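PDB 5EZ7: flavoenzyme PA4991 from Pseudomonas aeruginosa PAO1, which binds one FAD per subunit and probably acts as an oxidoreductase of unknown physiological substrate, being essential for bacterial growth in the sputum of cystic fibrosis patients. Local coordinates for residues A[2-7]-A[373-378]; A[7-12]-A[198-203]; A[19-24]-A[352-357]; A[185-190]-A[337-342]. All coordinates share one frame; numbering follows the deposited sequence.

The four contacts sample one FAD-binding region from its rim to its core, and their chemistry changes with depth. Interaction 1 lies at the surface, where the N-terminal residues meet a late loop through apolar side chains. Interaction 2, buried, is the parallel pairing of two central strands, built mainly of backbone hydrogen bonds. Interaction 3 is also buried but purely apolar: two helices meet beside these strands, and Leu22 packs on both Ile12 and Val203. Interaction 4 combines a buried leucine pair with a charged, watered rim. Ser7 belongs to interactions 1 and 2, while neighbouring strands 201-204 and 339-343 connect interactions 2 and 4.

Interaction 1. Residues A[2-7]-A[373-378]; sequences MPQALS and ALPQLP
Leu6 divides its two methyl groups among three residues of the segment 373-378, and this apolar cluster carries most of the contact. Its CD2 presses on the ring of Pro375, 3.6 Å from Pro375 CD, and the two side chains run at a slant to each other. The other methyl, Leu6 CD1, lies 4.0 Å from Leu374 CD2, where the leucines cross at about a right angle. Leu377 adds a more distant touch, with its CD2 4.2 Å from Leu6 CD1. A second kind of contact, between an amide and a proline ring, lies toward solvent. Gln4 CG stands anti to the backbone N (chi1 -171°) and the chain beyond it is extended; its amide meets the Pro375 ring tip to tip, with Gln4 NE2 3.8 Å from Pro375 CG. Such an approach is van der Waals in character. Nearby polar bonds go to other parts of the chain: Gln4 O accepts from Arg195 NH1, and Ser7 OG pairs with His371 ND1. The arrangement is that of a proline-containing loop, lacking regular secondary structure, laid against the beginning of the edge strand 6-7 of a small four-stranded mixed sheet.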
loop_
_atom_site.group_PDB
_atom_site.type_symbol
_atom_site.label_atom_id
_atom_site.label_comp_id
_atom_site.label_asym_id
_atom_site.label_seq_id
_atom_site.Cartn_x
_atom_site.Cartn_y
_atom_site.Cartn_z
ATOM N N MET A 2 9.042 -3.565 -34.832
ATOM C CA MET A 2 7.691 -3.908 -34.258
ATOM C C MET A 2 7.790 -4.996 -33.182
ATOM O O MET A 2 8.137 -6.142 -33.505
ATOM C CB MET A 2 6.714 -4.389 -35.352
ATOM C CG MET A 2 5.350 -4.863 -34.817
ATOM S SD MET A 2 4.086 -5.243 -36.072
ATOM C CE MET A 2 4.912 -6.472 -37.102
ATOM N N PRO A 3 7.458 -4.657 -31.912
ATOM C CA PRO A 3 7.326 -5.712 -30.884
ATOM C C PRO A 3 6.058 -6.546 -31.076
ATOM O O PRO A 3 5.090 -6.075 -31.651
ATOM C CB PRO A 3 7.284 -4.938 -29.560
ATOM C CG PRO A 3 7.551 -3.516 -29.889
ATOM C CD PRO A 3 7.237 -3.316 -31.339
ATOM N N GLN A 4 6.089 -7.775 -30.578
ATOM C CA GLN A 4 5.001 -8.758 -30.760
ATOM C C GLN A 4 3.712 -8.265 -30.096
ATOM O O GLN A 4 3.704 -7.950 -28.884
ATOM C CB GLN A 4 5.427 -10.096 -30.155
ATOM C CG GLN A 4 4.523 -11.289 -30.438
ATOM C CD GLN A 4 5.048 -12.568 -29.764
ATOM O OE1 GLN A 4 6.251 -12.854 -29.766
ATOM N NE2 GLN A 4 4.147 -13.323 -29.156
ATOM N N ALA A 5 2.638 -8.167 -30.867
ATOM C CA ALA A 5 1.386 -7.661 -30.305
ATOM C C ALA A 5 0.822 -8.614 -29.251
ATOM O O ALA A 5 1.024 -9.819 -29.338
ATOM C CB ALA A 5 0.367 -7.430 -31.400
ATOM N N LEU A 6 0.131 -8.075 -28.253
ATOM C CA LEU A 6 -0.433 -8.895 -27.196
ATOM C C LEU A 6 -1.934 -8.737 -27.109
ATOM O O LEU A 6 -2.491 -7.745 -27.542
ATOM C CB LEU A 6 0.154 -8.541 -25.835
ATOM C CG LEU A 6 1.679 -8.535 -25.630
ATOM C CD1 LEU A 6 1.999 -8.350 -24.148
ATOM C CD2 LEU A 6 2.354 -9.797 -26.147
ATOM N N SER A 7 -2.553 -9.721 -26.473
ATOM C CA SER A 7 -3.991 -9.813 -26.317
ATOM C C SER A 7 -4.239 -10.434 -24.930
ATOM O O SER A 7 -3.635 -11.458 -24.622
ATOM C CB SER A 7 -4.499 -10.693 -27.468
ATOM O OG SER A 7 -5.797 -11.161 -27.283
ATOM N N ALA A 373 -0.522 -17.531 -25.564
ATOM C CA ALA A 373 0.376 -17.381 -24.412
ATOM C C ALA A 373 1.240 -16.117 -24.549
ATOM O O ALA A 373 1.591 -15.690 -25.652
ATOM C CB ALA A 373 1.254 -18.615 -24.270
ATOM N N LEU A 374 1.551 -15.496 -23.426
ATOM C CA LEU A 374 2.424 -14.322 -23.460
ATOM C C LEU A 374 3.839 -14.775 -23.815
ATOM O O LEU A 374 4.248 -15.844 -23.368
ATOM C CB LEU A 374 2.421 -13.617 -22.102
ATOM C CG LEU A 374 1.036 -13.029 -21.740
ATOM C CD1 LEU A 374 0.912 -12.663 -20.269
ATOM C CD2 LEU A 374 0.682 -11.839 -22.627
ATOM N N PRO A 375 4.581 -13.972 -24.613
ATOM C CA PRO A 375 6.016 -14.283 -24.820
ATOM C C PRO A 375 6.807 -13.913 -23.567
ATOM O O PRO A 375 6.223 -13.606 -22.540
ATOM C CB PRO A 375 6.408 -13.366 -25.998
ATOM C CG PRO A 375 5.524 -12.168 -25.822
ATOM C CD PRO A 375 4.196 -12.729 -25.326
ATOM N N GLN A 376 8.126 -13.957 -23.658
ATOM C CA GLN A 376 8.978 -13.373 -22.632
ATOM C C GLN A 376 8.863 -11.864 -22.740
ATOM O O GLN A 376 8.838 -11.292 -23.841
ATOM C CB GLN A 376 10.449 -13.781 -22.788
ATOM C CG GLN A 376 10.757 -15.287 -22.683
ATOM C CD GLN A 376 10.774 -15.823 -21.254
ATOM O OE1 GLN A 376 11.819 -16.259 -20.744
ATOM N NE2 GLN A 376 9.605 -15.814 -20.610
ATOM N N LEU A 377 8.768 -11.232 -21.583
ATOM C CA LEU A 377 8.578 -9.791 -21.480
ATOM C C LEU A 377 9.608 -9.212 -20.533
ATOM O O LEU A 377 9.995 -9.898 -19.610
ATOM C CB LEU A 377 7.166 -9.503 -20.960
ATOM C CG LEU A 377 6.042 -9.979 -21.897
ATOM C CD1 LEU A 377 4.685 -9.821 -21.231
ATOM C CD2 LEU A 377 6.027 -9.249 -23.234
ATOM N N PRO A 378 10.074 -7.966 -20.786
ATOM C CA PRO A 378 10.924 -7.315 -19.794
ATOM C C PRO A 378 10.138 -7.105 -18.469
ATOM O O PRO A 378 8.944 -6.822 -18.483
ATOM C CB PRO A 378 11.327 -5.995 -20.465
ATOM C CG PRO A 378 10.368 -5.783 -21.586
ATOM C CD PRO A 378 9.914 -7.146 -22.009
#

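Interaction 2. Residues A[7-12]-A[198-203]; sequences STDILI and RAQRVV
Asp9 and Gln200 each place CG anti to their own carbonyl carbon (chi1 -60° and -54°), and with Gln200 extended beyond CG the two side chains lie alongside each other, pointing the same way. Gln200 NE2 then donates to Asp9 OD1 at 3.1 Å, arriving from above the carboxylate plane. Both groups have further partners: OD1 also binds His371 NE2 and Ser369 N, OD2 accepts from Ala32 N, and Gln200 NE2 reaches Arg367 O. Parallel pairing joins Ser7 to Arg198 and then residues 10-12 to 201-203, with Asp9 and Gln200 in the join. Near the start Thr8 N donates to Arg198 O at 3.0 Å. Asp9 O is gripped twice, by Gln200 N at 2.8 Å and by Arg201 N at 3.3 Å. Farther along, Leu11 N donates to Arg201 O at 3.2 Å, and Val203 N to Leu11 O at 2.9 Å. On the face of Ile10 and Ile12, Ile10 CG2 comes within 3.7 Å of Val203 CG2, and Ile12 CD1 covers Val203 CB. From the opposite face Leu11 CB touches Ala199 CB, and the tip of Leu11 lies beside that of Val202. Main-chain polarity is thus met inside the sheet while branched residues pack the faces around Ile10, Leu11, Ile12 and Val203. The carboxylate of Asp9, buried but supplied with several N-H donors, is probably held as an anion.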
loop_
_atom_site.group_PDB
_atom_site.type_symbol
_atom_site.label_atom_id
_atom_site.label_comp_id
_atom_site.label_asym_id
_atom_site.label_seq_id
_atom_site.Cartn_x
_atom_site.Cartn_y
_atom_site.Cartn_z
ATOM N N SER A 7 -2.553 -9.721 -26.473
ATOM C CA SER A 7 -3.991 -9.813 -26.317
ATOM C C SER A 7 -4.239 -10.434 -24.930
ATOM O O SER A 7 -3.635 -11.458 -24.622
ATOM C CB SER A 7 -4.499 -10.693 -27.468
ATOM O OG SER A 7 -5.797 -11.161 -27.283
ATOM N N THR A 8 -5.032 -9.782 -24.078
ATOM C CA THR A 8 -5.499 -10.360 -22.809
ATOM C C THR A 8 -6.924 -9.922 -22.517
ATOM O O THR A 8 -7.565 -9.266 -23.344
ATOM C CB THR A 8 -4.635 -9.957 -21.548
ATOM O OG1 THR A 8 -4.376 -8.534 -21.544
ATOM C CG2 THR A 8 -3.386 -10.814 -21.460
ATOM N N ASP A 9 -7.394 -10.278 -21.315
ATOM C CA ASP A 9 -8.669 -9.847 -20.821
ATOM C C ASP A 9 -8.581 -8.508 -20.132
ATOM O O ASP A 9 -9.315 -7.622 -20.515
ATOM C CB ASP A 9 -9.274 -10.911 -19.900
ATOM C CG ASP A 9 -9.480 -12.272 -20.624
ATOM O OD1 ASP A 9 -9.939 -12.295 -21.807
ATOM O OD2 ASP A 9 -9.146 -13.299 -19.995
ATOM N N ILE A 10 -7.762 -8.397 -19.076
ATOM C CA ILE A 10 -7.626 -7.135 -18.311
ATOM C C ILE A 10 -6.176 -6.697 -18.311
ATOM O O ILE A 10 -5.274 -7.493 -18.032
ATOM C CB ILE A 10 -8.265 -7.198 -16.892
ATOM C CG1 ILE A 10 -9.793 -7.345 -17.018
ATOM C CG2 ILE A 10 -8.094 -5.888 -16.137
ATOM C CD1 ILE A 10 -10.189 -8.759 -16.925
ATOM N N LEU A 11 -5.971 -5.451 -18.708
ATOM C CA LEU A 11 -4.675 -4.798 -18.734
ATOM C C LEU A 11 -4.613 -3.808 -17.551
ATOM O O LEU A 11 -5.431 -2.910 -17.500
ATOM C CB LEU A 11 -4.577 -4.078 -20.062
ATOM C CG LEU A 11 -3.414 -3.169 -20.399
ATOM C CD1 LEU A 11 -2.048 -3.793 -20.162
ATOM C CD2 LEU A 11 -3.614 -2.724 -21.870
ATOM N N ILE A 12 -3.727 -4.013 -16.578
ATOM C CA ILE A 12 -3.626 -3.192 -15.368
ATOM C C ILE A 12 -2.386 -2.276 -15.528
ATOM O O ILE A 12 -1.342 -2.743 -15.990
ATOM C CB ILE A 12 -3.386 -4.056 -14.098
ATOM C CG1 ILE A 12 -4.257 -5.296 -14.010
ATOM C CG2 ILE A 12 -3.553 -3.270 -12.790
ATOM C CD1 ILE A 12 -5.689 -5.028 -14.079
ATOM N N ARG A 198 -4.104 -5.521 -26.674
ATOM C CA ARG A 198 -5.554 -5.409 -26.743
ATOM C C ARG A 198 -6.176 -6.016 -25.499
ATOM O O ARG A 198 -5.684 -7.027 -25.004
ATOM C CB ARG A 198 -6.076 -6.108 -28.012
ATOM C CG ARG A 198 -5.616 -5.409 -29.286
ATOM C CD ARG A 198 -6.230 -5.943 -30.596
ATOM N NE ARG A 198 -6.798 -4.812 -31.348
ATOM C CZ ARG A 198 -6.082 -3.863 -31.965
ATOM N NH1 ARG A 198 -4.744 -3.904 -31.987
ATOM N NH2 ARG A 198 -6.704 -2.858 -32.574
ATOM N N ALA A 199 -7.239 -5.404 -24.984
ATOM C CA ALA A 199 -7.859 -5.913 -23.733
ATOM C C ALA A 199 -9.284 -5.478 -23.575
ATOM O O ALA A 199 -9.627 -4.448 -24.083
ATOM C CB ALA A 199 -7.083 -5.445 -22.519
ATOM N N GLN A 200 -10.096 -6.312 -22.901
ATOM C CA GLN A 200 -11.555 -6.106 -22.812
ATOM C C GLN A 200 -11.758 -4.929 -21.922
ATOM O O GLN A 200 -12.729 -4.178 -22.078
ATOM C CB GLN A 200 -12.327 -7.315 -22.252
ATOM C CG GLN A 200 -12.096 -8.642 -22.941
ATOM C CD GLN A 200 -13.123 -9.697 -22.534
ATOM O OE1 GLN A 200 -14.327 -9.528 -22.763
ATOM N NE2 GLN A 200 -12.657 -10.801 -21.930
ATOM N N ARG A 201 -10.853 -4.782 -20.950
ATOM C CA ARG A 201 -10.809 -3.589 -20.084
ATOM C C ARG A 201 -9.415 -3.142 -19.788
ATOM O O ARG A 201 -8.506 -3.925 -19.905
ATOM C CB ARG A 201 -11.496 -3.874 -18.743
ATOM C CG ARG A 201 -12.987 -4.102 -18.866
ATOM C CD ARG A 201 -13.723 -2.837 -19.270
ATOM N NE ARG A 201 -15.174 -2.991 -19.207
ATOM C CZ ARG A 201 -15.986 -3.385 -20.183
ATOM N NH1 ARG A 201 -15.548 -3.741 -21.391
ATOM N NH2 ARG A 201 -17.289 -3.412 -19.940
ATOM N N VAL A 202 -9.292 -1.891 -19.342
ATOM C CA VAL A 202 -8.025 -1.287 -18.897
ATOM C C VAL A 202 -8.296 -0.676 -17.518
ATOM O O VAL A 202 -9.244 0.130 -17.347
ATOM C CB VAL A 202 -7.498 -0.188 -19.863
ATOM C CG1 VAL A 202 -6.190 0.435 -19.343
ATOM C CG2 VAL A 202 -7.259 -0.748 -21.250
ATOM N N VAL A 203 -7.490 -1.086 -16.538
ATOM C CA VAL A 203 -7.567 -0.571 -15.195
ATOM C C VAL A 203 -6.331 0.259 -14.831
ATOM O O VAL A 203 -5.179 -0.230 -14.916
ATOM C CB VAL A 203 -7.676 -1.696 -14.172
ATOM C CG1 VAL A 203 -7.906 -1.108 -12.766
ATOM C CG2 VAL A 203 -8.803 -2.650 -14.546
#

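Interaction 3. Residues A[19-24]-A[352-357]; sequences GLWLNA and DFADRV
The contact belongs to the Rossmann-type FAD-binding fold: Leu22 and Trp21 sit on helix 17-28, whose first turn holds Gly19, the last glycine of a GxGxxG sequence, and meet Phe353, Ala354 and Val357 of the helix 350-364. Leu22 fills the middle. Its CG stands anti to the backbone N (chi1 171°), on the side of the other helix, and both methyls find partners there. Leu22 CD1 lies 3.7 Å from Val357 CG1, the two side chains crossing at about a right angle, and 4.0 Å from Ala354 CA. Its second methyl, Leu22 CD2, approaches Phe353 CE2 at 4.2 Å. Ala354 CB touches the indole of Trp21 at its edge, near the ring plane, 3.8 Å from Trp21 CD1. The small alanine lets the backbones come close, with Leu22 CA and Ala354 CA only 4.7 Å apart, while the axes of the two short helical segments approach to 8.8 Å at an angle of 52°. Beyond the apolar seam, Asp355 forms salt bridges with Arg25 and Arg78. Phe353 also packs on Ala18, a residue that binds FAD. Strand 332-336 packs on the 350-364 helix, where Leu333 touches Phe353 and Val357, and helix 157-168 packs on Leu20, Asn23 and Ala24 of the other.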
loop_
_atom_site.group_PDB
_atom_site.type_symbol
_atom_site.label_atom_id
_atom_site.label_comp_id
_atom_site.label_asym_id
_atom_site.label_seq_id
_atom_site.Cartn_x
_atom_site.Cartn_y
_atom_site.Cartn_z
ATOM N N GLY A 19 -2.861 -2.686 -7.760
ATOM C CA GLY A 19 -2.730 -3.373 -9.037
ATOM C C GLY A 19 -2.313 -4.829 -8.912
ATOM O O GLY A 19 -2.739 -5.681 -9.671
ATOM N N LEU A 20 -1.447 -5.105 -7.953
ATOM C CA LEU A 20 -0.910 -6.435 -7.782
ATOM C C LEU A 20 -1.945 -7.339 -7.136
ATOM O O LEU A 20 -2.022 -8.505 -7.447
ATOM C CB LEU A 20 0.372 -6.398 -6.951
ATOM C CG LEU A 20 1.701 -6.034 -7.633
ATOM C CD1 LEU A 20 2.805 -5.845 -6.582
ATOM C CD2 LEU A 20 2.141 -7.110 -8.630
ATOM N N TRP A 21 -2.724 -6.792 -6.222
ATOM C CA TRP A 21 -3.711 -7.576 -5.511
ATOM C C TRP A 21 -4.772 -7.904 -6.486
ATOM O O TRP A 21 -5.104 -9.046 -6.648
ATOM C CB TRP A 21 -4.297 -6.830 -4.305
ATOM C CG TRP A 21 -5.198 -7.678 -3.489
ATOM C CD1 TRP A 21 -6.445 -8.078 -3.814
ATOM C CD2 TRP A 21 -4.901 -8.269 -2.218
ATOM N NE1 TRP A 21 -6.949 -8.893 -2.826
ATOM C CE2 TRP A 21 -6.031 -8.993 -1.822
ATOM C CE3 TRP A 21 -3.781 -8.248 -1.371
ATOM C CZ2 TRP A 21 -6.083 -9.707 -0.624
ATOM C CZ3 TRP A 21 -3.839 -8.943 -0.174
ATOM C CH2 TRP A 21 -4.984 -9.658 0.196
ATOM N N LEU A 22 -5.276 -6.893 -7.183
ATOM C CA LEU A 22 -6.279 -7.108 -8.243
ATOM C C LEU A 22 -5.783 -8.094 -9.267
ATOM O O LEU A 22 -6.529 -8.965 -9.699
ATOM C CB LEU A 22 -6.598 -5.804 -8.962
ATOM C CG LEU A 22 -7.466 -5.875 -10.246
ATOM C CD1 LEU A 22 -8.877 -6.371 -9.913
ATOM C CD2 LEU A 22 -7.506 -4.511 -10.949
ATOM N N ASN A 23 -4.545 -7.937 -9.695
ATOM C CA ASN A 23 -4.011 -8.870 -10.690
ATOM C C ASN A 23 -4.094 -10.304 -10.174
ATOM O O ASN A 23 -4.471 -11.213 -10.887
ATOM C CB ASN A 23 -2.574 -8.501 -11.034
ATOM C CG ASN A 23 -2.026 -9.258 -12.242
ATOM O OD1 ASN A 23 -2.685 -9.330 -13.281
ATOM N ND2 ASN A 23 -0.805 -9.770 -12.131
ATOM N N ALA A 24 -3.740 -10.505 -8.913
ATOM C CA ALA A 24 -3.722 -11.830 -8.365
ATOM C C ALA A 24 -5.144 -12.438 -8.280
ATOM O O ALA A 24 -5.330 -13.604 -8.596
ATOM C CB ALA A 24 -3.060 -11.794 -7.010
ATOM N N ASP A 352 -10.762 -4.480 -1.247
ATOM C CA ASP A 352 -12.025 -3.819 -1.549
ATOM C C ASP A 352 -11.939 -3.201 -2.949
ATOM O O ASP A 352 -12.922 -3.185 -3.693
ATOM C CB ASP A 352 -12.370 -2.763 -0.469
ATOM C CG ASP A 352 -13.737 -2.129 -0.688
ATOM O OD1 ASP A 352 -14.755 -2.861 -0.561
ATOM O OD2 ASP A 352 -13.815 -0.910 -1.015
ATOM N N PHE A 353 -10.759 -2.722 -3.315
ATOM C CA PHE A 353 -10.526 -2.184 -4.669
ATOM C C PHE A 353 -10.714 -3.277 -5.707
ATOM O O PHE A 353 -11.487 -3.088 -6.641
ATOM C CB PHE A 353 -9.152 -1.521 -4.787
ATOM C CG PHE A 353 -8.822 -1.015 -6.167
ATOM C CD1 PHE A 353 -9.347 0.190 -6.631
ATOM C CD2 PHE A 353 -7.972 -1.722 -6.998
ATOM C CE1 PHE A 353 -9.045 0.669 -7.892
ATOM C CE2 PHE A 353 -7.656 -1.243 -8.268
ATOM C CZ PHE A 353 -8.204 -0.058 -8.716
ATOM N N ALA A 354 -10.053 -4.420 -5.506
ATOM C CA ALA A 354 -10.313 -5.625 -6.279
ATOM C C ALA A 354 -11.805 -6.008 -6.363
ATOM O O ALA A 354 -12.304 -6.211 -7.446
ATOM C CB ALA A 354 -9.463 -6.793 -5.787
ATOM N N ASP A 355 -12.505 -6.095 -5.239
ATOM C CA ASP A 355 -13.977 -6.403 -5.240
ATOM C C ASP A 355 -14.766 -5.444 -6.113
ATOM O O ASP A 355 -15.681 -5.877 -6.797
ATOM C CB ASP A 355 -14.609 -6.313 -3.846
ATOM C CG ASP A 355 -14.083 -7.360 -2.867
ATOM O OD1 ASP A 355 -13.650 -8.451 -3.297
ATOM O OD2 ASP A 355 -14.101 -7.085 -1.635
ATOM N N ARG A 356 -14.411 -4.153 -6.082
ATOM C CA ARG A 356 -15.155 -3.145 -6.820
ATOM C C ARG A 356 -14.928 -3.316 -8.302
ATOM O O ARG A 356 -15.881 -3.200 -9.076
ATOM C CB ARG A 356 -14.874 -1.729 -6.336
ATOM C CG ARG A 356 -15.746 -1.353 -5.146
ATOM C CD ARG A 356 -15.027 -0.469 -4.144
ATOM N NE ARG A 356 -15.872 -0.172 -2.972
ATOM C CZ ARG A 356 -16.776 0.818 -2.903
ATOM N NH1 ARG A 356 -16.963 1.645 -3.935
ATOM N NH2 ARG A 356 -17.509 0.997 -1.794
ATOM N N VAL A 357 -13.697 -3.653 -8.690
ATOM C CA VAL A 357 -13.408 -3.953 -10.075
ATOM C C VAL A 357 -14.133 -5.239 -10.517
ATOM O O VAL A 357 -14.745 -5.257 -11.604
ATOM C CB VAL A 357 -11.898 -4.041 -10.347
ATOM C CG1 VAL A 357 -11.613 -4.605 -11.728
ATOM C CG2 VAL A 357 -11.233 -2.669 -10.200
#

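Interaction 4. Residues A[185-190]-A[337-342]; sequences RELAGL and GRLLVG
Leu187 and Leu339 form the tightly packed part of this contact: their side chains cross at a slant, with Leu187 CD2 3.9 Å from Leu339 CD1, and both rest on Leu217. The opposite extreme is the solvent side, where Glu186 reaches over the guanidinium of Arg338. Its OE2 lies above one face of that group, 2.9 Å from Arg338 NH1, in a salt bridge by charge alone, since no N-H points at the oxygen; carboxylate and guanidinium planes differ by 26°. Between the two regions the arginine chain is bent at chi2 and chi3, and its NE donates to Leu187 O at 3.0 Å. That bond is far from straight (137° at the hydrogen), and the nitrogen stands above the carbonyl plane. Two waters add to the polar side. One molecule accepts from both Leu187 N, at 3.2 Å, and Arg338 N, at 2.9 Å; a second donates to Leu187 O and takes a weak bond from Arg338 NH2. The polar side is thus joined by one long side chain and two waters, beside the leucine pair. Because the carboxylate lies over the guanidinium face and the carbonyl oxygen of Leu187 accepts the N-H of NE, the positive charge of Arg338 would be partly balanced from more than one direction, with solvent still participating.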
loop_
_atom_site.group_PDB
_atom_site.type_symbol
_atom_site.label_atom_id
_atom_site.label_comp_id
_atom_site.label_asym_id
_atom_site.label_seq_id
_atom_site.Cartn_x
_atom_site.Cartn_y
_atom_site.Cartn_z
ATOM N N ARG A 185 -13.947 5.796 -31.085
ATOM C CA ARG A 185 -13.891 6.424 -29.775
ATOM C C ARG A 185 -13.620 5.425 -28.641
ATOM O O ARG A 185 -13.273 5.825 -27.547
ATOM C CB ARG A 185 -15.158 7.264 -29.568
ATOM C CG ARG A 185 -15.341 8.355 -30.648
ATOM C CD ARG A 185 -14.104 9.275 -30.770
ATOM N NE ARG A 185 -14.293 10.492 -31.586
ATOM C CZ ARG A 185 -14.944 11.598 -31.206
ATOM N NH1 ARG A 185 -15.539 11.676 -30.017
ATOM N NH2 ARG A 185 -15.028 12.637 -32.035
ATOM N N GLU A 186 -13.700 4.132 -28.934
ATOM C CA GLU A 186 -13.575 3.064 -27.934
ATOM C C GLU A 186 -12.077 2.841 -27.555
ATOM O O GLU A 186 -11.191 2.941 -28.407
ATOM C CB GLU A 186 -14.210 1.766 -28.509
ATOM C CG GLU A 186 -15.000 0.891 -27.533
ATOM C CD GLU A 186 -14.951 -0.629 -27.835
ATOM O OE1 GLU A 186 -16.019 -1.228 -28.141
ATOM O OE2 GLU A 186 -13.849 -1.249 -27.711
ATOM N N LEU A 187 -11.803 2.562 -26.279
ATOM C CA LEU A 187 -10.456 2.201 -25.827
ATOM C C LEU A 187 -10.222 0.701 -25.921
ATOM O O LEU A 187 -10.728 -0.062 -25.117
ATOM C CB LEU A 187 -10.228 2.678 -24.393
ATOM C CG LEU A 187 -8.810 2.467 -23.864
ATOM C CD1 LEU A 187 -7.803 3.353 -24.583
ATOM C CD2 LEU A 187 -8.792 2.719 -22.360
ATOM N N ALA A 188 -9.462 0.282 -26.915
ATOM C CA ALA A 188 -9.266 -1.137 -27.190
ATOM C C ALA A 188 -8.062 -1.731 -26.414
ATOM O O ALA A 188 -7.808 -2.930 -26.446
ATOM C CB ALA A 188 -9.076 -1.352 -28.692
ATOM N N GLY A 189 -7.307 -0.878 -25.731
ATOM C CA GLY A 189 -6.067 -1.301 -25.132
ATOM C C GLY A 189 -5.111 -0.146 -25.028
ATOM O O GLY A 189 -5.545 1.015 -25.024
ATOM N N LEU A 190 -3.817 -0.475 -24.925
ATOM C CA LEU A 190 -2.769 0.511 -24.907
ATOM C C LEU A 190 -1.597 0.065 -25.750
ATOM O O LEU A 190 -1.449 -1.110 -26.098
ATOM C CB LEU A 190 -2.285 0.809 -23.482
ATOM C CG LEU A 190 -3.308 1.185 -22.409
ATOM C CD1 LEU A 190 -2.717 0.993 -21.038
ATOM C CD2 LEU A 190 -3.834 2.611 -22.546
ATOM N N GLY A 337 -16.348 4.286 -20.339
ATOM C CA GLY A 337 -16.268 3.273 -21.363
ATOM C C GLY A 337 -15.585 2.036 -20.790
ATOM O O GLY A 337 -15.977 1.541 -19.748
ATOM N N ARG A 338 -14.509 1.601 -21.432
ATOM C CA ARG A 338 -13.799 0.391 -21.011
ATOM C C ARG A 338 -12.648 0.668 -20.025
ATOM O O ARG A 338 -11.833 -0.217 -19.750
ATOM C CB ARG A 338 -13.264 -0.317 -22.244
ATOM C CG ARG A 338 -14.169 -0.117 -23.434
ATOM C CD ARG A 338 -14.306 -1.307 -24.297
ATOM N NE ARG A 338 -13.032 -1.875 -24.685
ATOM C CZ ARG A 338 -12.937 -2.943 -25.462
ATOM N NH1 ARG A 338 -14.065 -3.501 -25.925
ATOM N NH2 ARG A 338 -11.741 -3.460 -25.769
ATOM N N LEU A 339 -12.595 1.906 -19.534
ATOM C CA LEU A 339 -11.537 2.349 -18.657
ATOM C C LEU A 339 -12.060 2.335 -17.249
ATOM O O LEU A 339 -13.175 2.812 -16.979
ATOM C CB LEU A 339 -11.082 3.741 -19.012
ATOM C CG LEU A 339 -9.951 4.256 -18.126
ATOM C CD1 LEU A 339 -8.618 3.631 -18.522
ATOM C CD2 LEU A 339 -9.896 5.781 -18.226
ATOM N N LEU A 340 -11.266 1.745 -16.366
ATOM C CA LEU A 340 -11.574 1.686 -14.946
ATOM C C LEU A 340 -10.383 2.294 -14.282
ATOM O O LEU A 340 -9.290 2.081 -14.713
ATOM C CB LEU A 340 -11.774 0.247 -14.482
ATOM C CG LEU A 340 -13.079 -0.409 -14.964
ATOM C CD1 LEU A 340 -12.982 -1.911 -14.951
ATOM C CD2 LEU A 340 -14.278 -0.013 -14.121
ATOM N N VAL A 341 -10.595 3.071 -13.239
ATOM C CA VAL A 341 -9.526 3.827 -12.641
ATOM C C VAL A 341 -9.817 4.105 -11.167
ATOM O O VAL A 341 -10.956 4.485 -10.789
ATOM C CB VAL A 341 -9.340 5.177 -13.387
ATOM C CG1 VAL A 341 -10.677 5.952 -13.527
ATOM C CG2 VAL A 341 -8.280 6.041 -12.709
ATOM N N GLY A 342 -8.793 3.978 -10.336
ATOM C CA GLY A 342 -9.000 4.324 -8.962
ATOM C C GLY A 342 -7.848 4.221 -8.040
ATOM O O GLY A 342 -6.700 4.067 -8.459
HETATM O O HOH W 1 -13.990 2.899 -23.975
HETATM O O HOH W 2 -10.255 -2.001 -23.143
#